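Local structure of beta-1,4-mannanase (4OOU) at residues A25-F30 against N304-L308; D52-G56 against D104-L109; Q248-F252 against W299-V303. The protein hydrolyses internal beta-1,4-mannosidic linkages in mannans, galactomannans and glucomannans, releasing mainly short manno-oligosaccharides. All blocks are in the same frame, centred on the assembly; numbering follows the deposited sequence.

How the interactions relate
Interactions 1 and 3 are neighbours, with centres about 13 Å apart, and share one continuous run of chain, 299-308, leading into barrel strand 308-313. They touch where Trp299 packs on Asn304 and Tyr301 on Leu308. Interaction 2 lies on the opposite side of the chain's centre, its centre about 34 Å from that of interaction 1, and joins two loops that each precede a helix. All three are partly buried. In interaction 1 a hairpin, with its own Ala25 and Phe30, packs on the buried Pro307; interaction 2 depends mainly on polar atoms gathered around Asn55 and Asp104; interaction 3 combines hydroxyl-to-carbonyl bonds with the exposed Phe252 packing on the buried Tyr301.

Interaction 1. Residues A25-F30 against N304-L308; sequences ASGSNF and NDKPL
This is a hairpin-on-loop contact at the N-terminal end of the barrel strands, where the hairpin formed by strands 24-26 and 29-32 rests on the segment entering strand 308-313. Ser26 to Asn29 form a type II' turn, with Gly27 at phi/psi 43/-129, closed by Ser26 N to Asn29 O (2.9 Å) and Asn29 N to Ser26 O (3.0 Å). Across the contact Gly27 CA lies 5.0 Å from Asp305 CA. Ser28 CA lies 4.5 Å from Pro307 CA. Pro307 packs against the hairpin between Ala25 and Phe30: its CG meets Ala25 CB at 3.7 Å, and its CB sits 4.0 Å from the Phe30 ring centroid, 13° off the normal, a CH-pi contact over the ring face. Phe30 is an m rotamer; its ring also packs edge-to-face with Phe276. Ser28, also m, donates a hydrogen bond from OG to Asn304 O at 2.8 Å. The N-terminal hairpin helps close the N-terminal end of the barrel, as in other GH5 (beta/alpha)8 enzymes.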
loop_
_atom_site.group_PDB
_atom_site.type_symbol
_atom_site.label_atom_id
_atom_site.label_comp_id
_atom_site.label_asym_id
_atom_site.label_seq_id
_atom_site.Cartn_x
_atom_site.Cartn_y
_atom_site.Cartn_z
ATOM N N ALA A 25 13.687 4.769 2.175
ATOM C CA ALA A 25 13.503 5.147 0.801
ATOM C C ALA A 25 14.354 6.368 0.580
ATOM O O ALA A 25 14.215 7.324 1.312
ATOM C CB ALA A 25 12.055 5.495 0.514
ATOM N N SER A 26 15.195 6.330 -0.452
ATOM C CA SER A 26 16.128 7.412 -0.773
ATOM C C SER A 26 16.349 7.465 -2.289
ATOM O O SER A 26 16.641 6.457 -2.939
ATOM C CB SER A 26 17.467 7.232 0.006
ATOM O OG SER A 26 18.567 7.901 -0.606
ATOM N N GLY A 27 16.247 8.659 -2.839
ATOM C CA GLY A 27 16.117 8.811 -4.279
ATOM C C GLY A 27 15.140 7.789 -4.852
ATOM O O GLY A 27 14.033 7.603 -4.354
ATOM N N SER A 28 15.604 7.093 -5.874
ATOM C CA SER A 28 14.806 6.099 -6.593
ATOM C C SER A 28 14.619 4.742 -5.882
ATOM O O SER A 28 13.880 3.851 -6.377
ATOM C CB SER A 28 15.520 5.856 -7.911
ATOM O OG SER A 28 15.796 7.104 -8.509
ATOM N N ASN A 29 15.260 4.556 -4.736
ATOM C CA ASN A 29 15.362 3.195 -4.201
ATOM C C ASN A 29 14.948 2.975 -2.743
ATOM O O ASN A 29 15.056 3.844 -1.882
ATOM C CB ASN A 29 16.794 2.651 -4.358
ATOM C CG ASN A 29 17.287 2.624 -5.793
ATOM O OD1 ASN A 29 16.637 2.120 -6.715
ATOM N ND2 ASN A 29 18.490 3.140 -5.973
ATOM N N PHE A 30 14.516 1.751 -2.479
ATOM C CA PHE A 30 14.450 1.269 -1.132
ATOM C C PHE A 30 15.845 0.855 -0.715
ATOM O O PHE A 30 16.598 0.350 -1.537
ATOM C CB PHE A 30 13.529 0.076 -1.042
ATOM C CG PHE A 30 12.111 0.400 -1.332
ATOM C CD1 PHE A 30 11.436 1.291 -0.537
ATOM C CD2 PHE A 30 11.445 -0.197 -2.398
ATOM C CE1 PHE A 30 10.114 1.561 -0.777
ATOM C CE2 PHE A 30 10.128 0.098 -2.657
ATOM C CZ PHE A 30 9.457 0.963 -1.840
ATOM N N ASN A 304 11.506 9.658 -10.368
ATOM C CA ASN A 304 12.698 9.057 -9.843
ATOM C C ASN A 304 13.118 9.674 -8.509
ATOM O O ASN A 304 14.014 9.146 -7.873
ATOM C CB ASN A 304 13.848 9.169 -10.864
ATOM C CG ASN A 304 13.449 8.770 -12.305
ATOM O OD1 ASN A 304 12.370 8.198 -12.601
ATOM N ND2 ASN A 304 14.340 9.071 -13.209
ATOM N N ASP A 305 12.482 10.790 -8.113
ATOM C CA ASP A 305 12.558 11.353 -6.740
ATOM C C ASP A 305 12.198 10.314 -5.639
ATOM O O ASP A 305 12.705 10.384 -4.493
ATOM C CB ASP A 305 11.660 12.636 -6.587
ATOM C CG ASP A 305 10.312 12.531 -7.347
ATOM O OD1 ASP A 305 10.364 12.118 -8.523
ATOM O OD2 ASP A 305 9.213 12.844 -6.797
ATOM N N LYS A 306 11.302 9.379 -5.980
ATOM C CA LYS A 306 10.810 8.378 -5.005
ATOM C C LYS A 306 10.820 7.026 -5.651
ATOM O O LYS A 306 10.680 6.942 -6.870
ATOM C CB LYS A 306 9.375 8.671 -4.566
ATOM C CG LYS A 306 9.144 10.037 -3.920
ATOM C CD LYS A 306 7.679 10.192 -3.539
ATOM C CE LYS A 306 7.314 11.621 -3.189
ATOM N NZ LYS A 306 8.050 12.051 -1.951
ATOM N N PRO A 307 10.953 5.956 -4.847
ATOM C CA PRO A 307 10.767 4.592 -5.334
ATOM C C PRO A 307 9.357 4.415 -5.877
ATOM O O PRO A 307 8.466 5.161 -5.483
ATOM C CB PRO A 307 10.959 3.734 -4.090
ATOM C CG PRO A 307 11.585 4.611 -3.060
ATOM C CD PRO A 307 11.120 5.990 -3.393
ATOM N N LEU A 308 9.183 3.480 -6.814
ATOM C CA LEU A 308 7.883 3.119 -7.397
ATOM C C LEU A 308 7.665 1.591 -7.310
ATOM O O LEU A 308 8.525 0.787 -7.701
ATOM C CB LEU A 308 7.814 3.553 -8.853
ATOM C CG LEU A 308 6.574 3.123 -9.611
ATOM C CD1 LEU A 308 5.339 3.706 -8.979
ATOM C CD2 LEU A 308 6.688 3.615 -11.041
#

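Interaction 2. Residues D52-G56 against D104-L109; sequences DFGNG and DSKKTL
Two loops on the catalytic side of the (beta/alpha)8 barrel meet here, 52-56 before helix 58-74 and residues 104-109 before helix 109-122; the side chain of Phe53 is about 7 Å from that of the substrate-binding Trp83. Asp104 to Lys107 make a type I turn, closed by Lys107 N to Asp104 O at 2.7 Å. The CA of Gly54 lies 4.2 Å from that of Leu109, and the CA of Asn55 4.9 Å from that of Lys106. At phi/psi 97/159 a side chain on Gly54 would collide with Asp104 CB and with the carbonyl before it; Asn55 and Gly56 follow in left-handed conformation. Asp104, chi1 p, accepts from Asn55 N on OD2 at 2.6 Å, while its OD1 accepts from Thr108 N and Leu109 N, both at 2.8 Å; Thr108 N also reaches Asp104 OD2, at 3.2 Å. Asn55, chi1 m, accepts on OD1 from Ser105 OG at 2.9 Å and Lys106 N at 3.3 Å. Water 1 accepts from Asn55 ND2 (2.8 Å) and Ser105 N (3.1 Å). Phe53 CB touches Leu109 CD1 at 3.8 Å. One carboxylate thus serves backbone amides of both loops and ties helix 109-122 to the loop before helix 58-74.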
loop_
_atom_site.group_PDB
_atom_site.type_symbol
_atom_site.label_atom_id
_atom_site.label_comp_id
_atom_site.label_asym_id
_atom_site.label_seq_id
_atom_site.Cartn_x
_atom_site.Cartn_y
_atom_site.Cartn_z
ATOM N N ASP A 52 -9.518 -9.120 10.426
ATOM C CA ASP A 52 -8.346 -9.927 10.693
ATOM C C ASP A 52 -7.752 -9.563 12.021
ATOM O O ASP A 52 -7.293 -10.429 12.747
ATOM C CB ASP A 52 -7.269 -9.698 9.648
ATOM C CG ASP A 52 -7.490 -10.493 8.380
ATOM O OD1 ASP A 52 -8.104 -11.576 8.434
ATOM O OD2 ASP A 52 -7.018 -10.010 7.324
ATOM N N PHE A 53 -7.720 -8.263 12.294
ATOM C CA PHE A 53 -7.254 -7.719 13.545
ATOM C C PHE A 53 -8.347 -6.913 14.286
ATOM O O PHE A 53 -9.198 -6.249 13.647
ATOM C CB PHE A 53 -6.123 -6.771 13.246
ATOM C CG PHE A 53 -5.129 -7.299 12.266
ATOM C CD1 PHE A 53 -4.027 -8.026 12.702
ATOM C CD2 PHE A 53 -5.277 -7.032 10.907
ATOM C CE1 PHE A 53 -3.106 -8.491 11.793
ATOM C CE2 PHE A 53 -4.356 -7.493 9.986
ATOM C CZ PHE A 53 -3.262 -8.222 10.431
ATOM N N GLY A 54 -8.285 -6.939 15.623
ATOM C CA GLY A 54 -9.271 -6.271 16.481
ATOM C C GLY A 54 -10.348 -7.232 16.954
ATOM O O GLY A 54 -10.555 -8.294 16.318
ATOM N N ASN A 55 -11.031 -6.868 18.056
ATOM C CA ASN A 55 -12.196 -7.621 18.588
ATOM C C ASN A 55 -11.903 -9.111 18.676
ATOM O O ASN A 55 -12.687 -9.960 18.250
ATOM C CB ASN A 55 -13.461 -7.364 17.757
ATOM C CG ASN A 55 -13.976 -5.928 17.891
ATOM O OD1 ASN A 55 -13.572 -5.184 18.789
ATOM N ND2 ASN A 55 -14.896 -5.542 17.004
ATOM N N GLY A 56 -10.722 -9.402 19.207
ATOM C CA GLY A 56 -10.234 -10.745 19.370
ATOM C C GLY A 56 -10.333 -11.630 18.162
ATOM O O GLY A 56 -10.411 -12.843 18.320
ATOM N N ASP A 104 -10.235 -0.550 18.618
ATOM C CA ASP A 104 -11.333 -1.470 18.382
ATOM C C ASP A 104 -11.972 -1.672 19.753
ATOM O O ASP A 104 -11.315 -1.404 20.763
ATOM C CB ASP A 104 -10.816 -2.761 17.780
ATOM C CG ASP A 104 -9.935 -3.549 18.719
ATOM O OD1 ASP A 104 -8.814 -3.097 19.000
ATOM O OD2 ASP A 104 -10.340 -4.651 19.151
ATOM N N SER A 105 -13.238 -2.073 19.823
ATOM C CA SER A 105 -13.951 -2.007 21.105
ATOM C C SER A 105 -13.281 -2.884 22.168
ATOM O O SER A 105 -13.140 -2.445 23.323
ATOM C CB SER A 105 -15.429 -2.354 20.956
ATOM O OG SER A 105 -15.568 -3.456 20.088
ATOM N N LYS A 106 -12.842 -4.088 21.773
ATOM C CA LYS A 106 -12.019 -4.959 22.658
ATOM C C LYS A 106 -10.562 -4.470 22.876
ATOM O O LYS A 106 -9.852 -5.107 23.630
ATOM C CB LYS A 106 -11.970 -6.417 22.147
ATOM C CG LYS A 106 -13.068 -7.364 22.629
ATOM C CD LYS A 106 -14.362 -7.208 21.810
ATOM C CE LYS A 106 -15.540 -8.048 22.316
ATOM N NZ LYS A 106 -15.512 -9.442 21.794
ATOM N N LYS A 107 -10.120 -3.395 22.207
ATOM C CA LYS A 107 -8.745 -2.882 22.334
ATOM C C LYS A 107 -7.672 -3.971 22.180
ATOM O O LYS A 107 -6.718 -4.085 22.957
ATOM C CB LYS A 107 -8.541 -2.141 23.668
ATOM C CG LYS A 107 -9.187 -0.774 23.757
ATOM C CD LYS A 107 -8.874 -0.120 25.102
ATOM C CE LYS A 107 -10.024 0.772 25.560
ATOM N NZ LYS A 107 -9.614 2.169 25.901
ATOM N N THR A 108 -7.829 -4.724 21.114
ATOM C CA THR A 108 -6.977 -5.851 20.761
ATOM C C THR A 108 -6.043 -5.556 19.565
ATOM O O THR A 108 -5.038 -6.256 19.372
ATOM C CB THR A 108 -7.936 -7.015 20.429
ATOM O OG1 THR A 108 -8.181 -7.769 21.617
ATOM C CG2 THR A 108 -7.446 -7.915 19.328
ATOM N N LEU A 109 -6.365 -4.534 18.773
ATOM C CA LEU A 109 -5.702 -4.318 17.467
ATOM C C LEU A 109 -4.187 -4.221 17.536
ATOM O O LEU A 109 -3.496 -4.896 16.776
ATOM C CB LEU A 109 -6.200 -3.040 16.786
ATOM C CG LEU A 109 -5.658 -2.839 15.372
ATOM C CD1 LEU A 109 -6.699 -3.172 14.330
ATOM C CD2 LEU A 109 -5.205 -1.416 15.165
HETATM O O HOH W 1 -14.494 -2.811 17.133
#

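Interaction 3. Residues Q248-F252 against W299-V303; sequences QTDSF and WAYNV
The ring of Phe252, an m rotamer at the surface, overlaps Ala300 and Tyr301: its CZ lies 4.0 Å from Ala300 CB and its CE2 3.9 Å from Tyr301 CE1. The Phe252 and Tyr301 rings meet obliquely, with planes at 71° and centroids 6.0 Å apart. The end-to-end directions of 248-252 and 300-303 differ by 145°, so the chains run roughly opposite ways, closest at Thr249 and Tyr301, CA atoms 5.2 Å apart. In 299-303, Asn302 N bonds to Trp299 O at 2.8 Å, and Asn302 then adopts a left-handed conformation. The carbonyls of Ala300 and Tyr301 are met by two hydroxyls of 248-252: Ser251 OG, chi1 m, donates to Ala300 O at 2.8 Å, and Thr249 OG1, chi1 t, donates to Tyr301 O at 2.7 Å. Thr249 OG1 also accepts from Ser251 N at 3.1 Å, so this one hydroxyl serves both loops. Val303 CG2 packs 3.9 Å from Gln248 O. Tyr301, m, sends its OH to Asn291 O; Gln248 OE1 accepts from the backbone N of Gln278, and its NE2 bonds to Val240 O and Ser242 OG. An ST turn at Thr249, whose hydroxyl and that of Ser251 bond to the other loop, marks a junction of the loops following strands 238-241 and 277-281 of the (beta/alpha)8 barrel, with the Gln248 side chain about 9 Å from that of the substrate-binding Trp243.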
loop_
_atom_site.group_PDB
_atom_site.type_symbol
_atom_site.label_atom_id
_atom_site.label_comp_id
_atom_site.label_asym_id
_atom_site.label_seq_id
_atom_site.Cartn_x
_atom_site.Cartn_y
_atom_site.Cartn_z
ATOM N N GLN A 248 -0.401 8.608 -11.148
ATOM C CA GLN A 248 0.867 8.727 -10.422
ATOM C C GLN A 248 2.072 8.958 -11.341
ATOM O O GLN A 248 3.228 8.694 -10.978
ATOM C CB GLN A 248 1.074 7.550 -9.444
ATOM C CG GLN A 248 0.400 7.784 -8.086
ATOM C CD GLN A 248 0.766 6.751 -7.044
ATOM O OE1 GLN A 248 1.895 6.272 -7.002
ATOM N NE2 GLN A 248 -0.189 6.406 -6.187
ATOM N N THR A 249 1.796 9.521 -12.511
ATOM C CA THR A 249 2.854 10.033 -13.369
ATOM C C THR A 249 2.416 11.341 -14.020
ATOM O O THR A 249 1.235 11.508 -14.379
ATOM C CB THR A 249 3.190 9.009 -14.451
ATOM O OG1 THR A 249 4.373 9.421 -15.162
ATOM C CG2 THR A 249 1.981 8.822 -15.393
ATOM N N ASP A 250 3.350 12.269 -14.193
ATOM C CA ASP A 250 3.054 13.440 -15.037
ATOM C C ASP A 250 3.336 13.165 -16.512
ATOM O O ASP A 250 2.963 13.957 -17.392
ATOM C CB ASP A 250 3.781 14.675 -14.524
ATOM C CG ASP A 250 3.162 15.179 -13.276
ATOM O OD1 ASP A 250 1.943 15.413 -13.296
ATOM O OD2 ASP A 250 3.861 15.289 -12.256
ATOM N N SER A 251 3.933 12.016 -16.791
ATOM C CA SER A 251 4.183 11.615 -18.176
ATOM C C SER A 251 2.876 11.401 -18.990
ATOM O O SER A 251 1.762 11.471 -18.449
ATOM C CB SER A 251 5.076 10.374 -18.192
ATOM O OG SER A 251 6.342 10.687 -17.635
ATOM N N PHE A 252 3.025 11.203 -20.295
ATOM C CA PHE A 252 1.933 10.683 -21.162
ATOM C C PHE A 252 0.636 11.489 -21.187
ATOM O O PHE A 252 -0.400 10.968 -21.647
ATOM C CB PHE A 252 1.580 9.250 -20.765
ATOM C CG PHE A 252 2.772 8.322 -20.703
ATOM C CD1 PHE A 252 3.386 7.878 -21.875
ATOM C CD2 PHE A 252 3.263 7.875 -19.490
ATOM C CE1 PHE A 252 4.462 7.005 -21.846
ATOM C CE2 PHE A 252 4.336 7.001 -19.451
ATOM C CZ PHE A 252 4.936 6.562 -20.631
ATOM N N TRP A 299 11.220 4.418 -15.448
ATOM C CA TRP A 299 11.883 5.687 -15.705
ATOM C C TRP A 299 10.973 6.532 -16.568
ATOM O O TRP A 299 10.905 7.757 -16.414
ATOM C CB TRP A 299 13.206 5.427 -16.403
ATOM C CG TRP A 299 14.055 4.372 -15.682
ATOM C CD1 TRP A 299 14.348 3.115 -16.119
ATOM C CD2 TRP A 299 14.657 4.491 -14.386
ATOM N NE1 TRP A 299 15.106 2.456 -15.201
ATOM C CE2 TRP A 299 15.322 3.282 -14.127
ATOM C CE3 TRP A 299 14.708 5.507 -13.432
ATOM C CZ2 TRP A 299 16.021 3.051 -12.946
ATOM C CZ3 TRP A 299 15.426 5.283 -12.250
ATOM C CH2 TRP A 299 16.066 4.059 -12.016
ATOM N N ALA A 300 10.249 5.848 -17.457
ATOM C CA ALA A 300 9.228 6.475 -18.278
ATOM C C ALA A 300 8.277 7.301 -17.428
ATOM O O ALA A 300 7.774 8.320 -17.885
ATOM C CB ALA A 300 8.449 5.424 -19.072
ATOM N N TYR A 301 8.007 6.889 -16.187
ATOM C CA TYR A 301 7.031 7.641 -15.409
ATOM C C TYR A 301 7.636 8.947 -14.850
ATOM O O TYR A 301 6.932 9.750 -14.255
ATOM C CB TYR A 301 6.384 6.773 -14.331
ATOM C CG TYR A 301 5.527 5.667 -14.897
ATOM C CD1 TYR A 301 4.435 5.940 -15.681
ATOM C CD2 TYR A 301 5.824 4.349 -14.655
ATOM C CE1 TYR A 301 3.651 4.935 -16.226
ATOM C CE2 TYR A 301 5.041 3.334 -15.184
ATOM C CZ TYR A 301 3.950 3.638 -15.984
ATOM O OH TYR A 301 3.174 2.600 -16.503
ATOM N N ASN A 302 8.922 9.170 -15.114
ATOM C CA ASN A 302 9.639 10.379 -14.682
ATOM C C ASN A 302 9.283 10.687 -13.238
ATOM O O ASN A 302 8.672 11.701 -12.932
ATOM C CB ASN A 302 9.364 11.572 -15.609
ATOM C CG ASN A 302 10.274 12.786 -15.311
ATOM O OD1 ASN A 302 9.988 13.920 -15.708
ATOM N ND2 ASN A 302 11.362 12.552 -14.601
ATOM N N VAL A 303 9.624 9.764 -12.355
ATOM C CA VAL A 303 9.162 9.850 -10.967
ATOM C C VAL A 303 10.270 9.359 -9.980
ATOM O O VAL A 303 10.010 8.828 -8.897
ATOM C CB VAL A 303 7.828 9.100 -10.899
ATOM C CG1 VAL A 303 7.998 7.634 -10.502
ATOM C CG2 VAL A 303 6.861 9.833 -10.030
#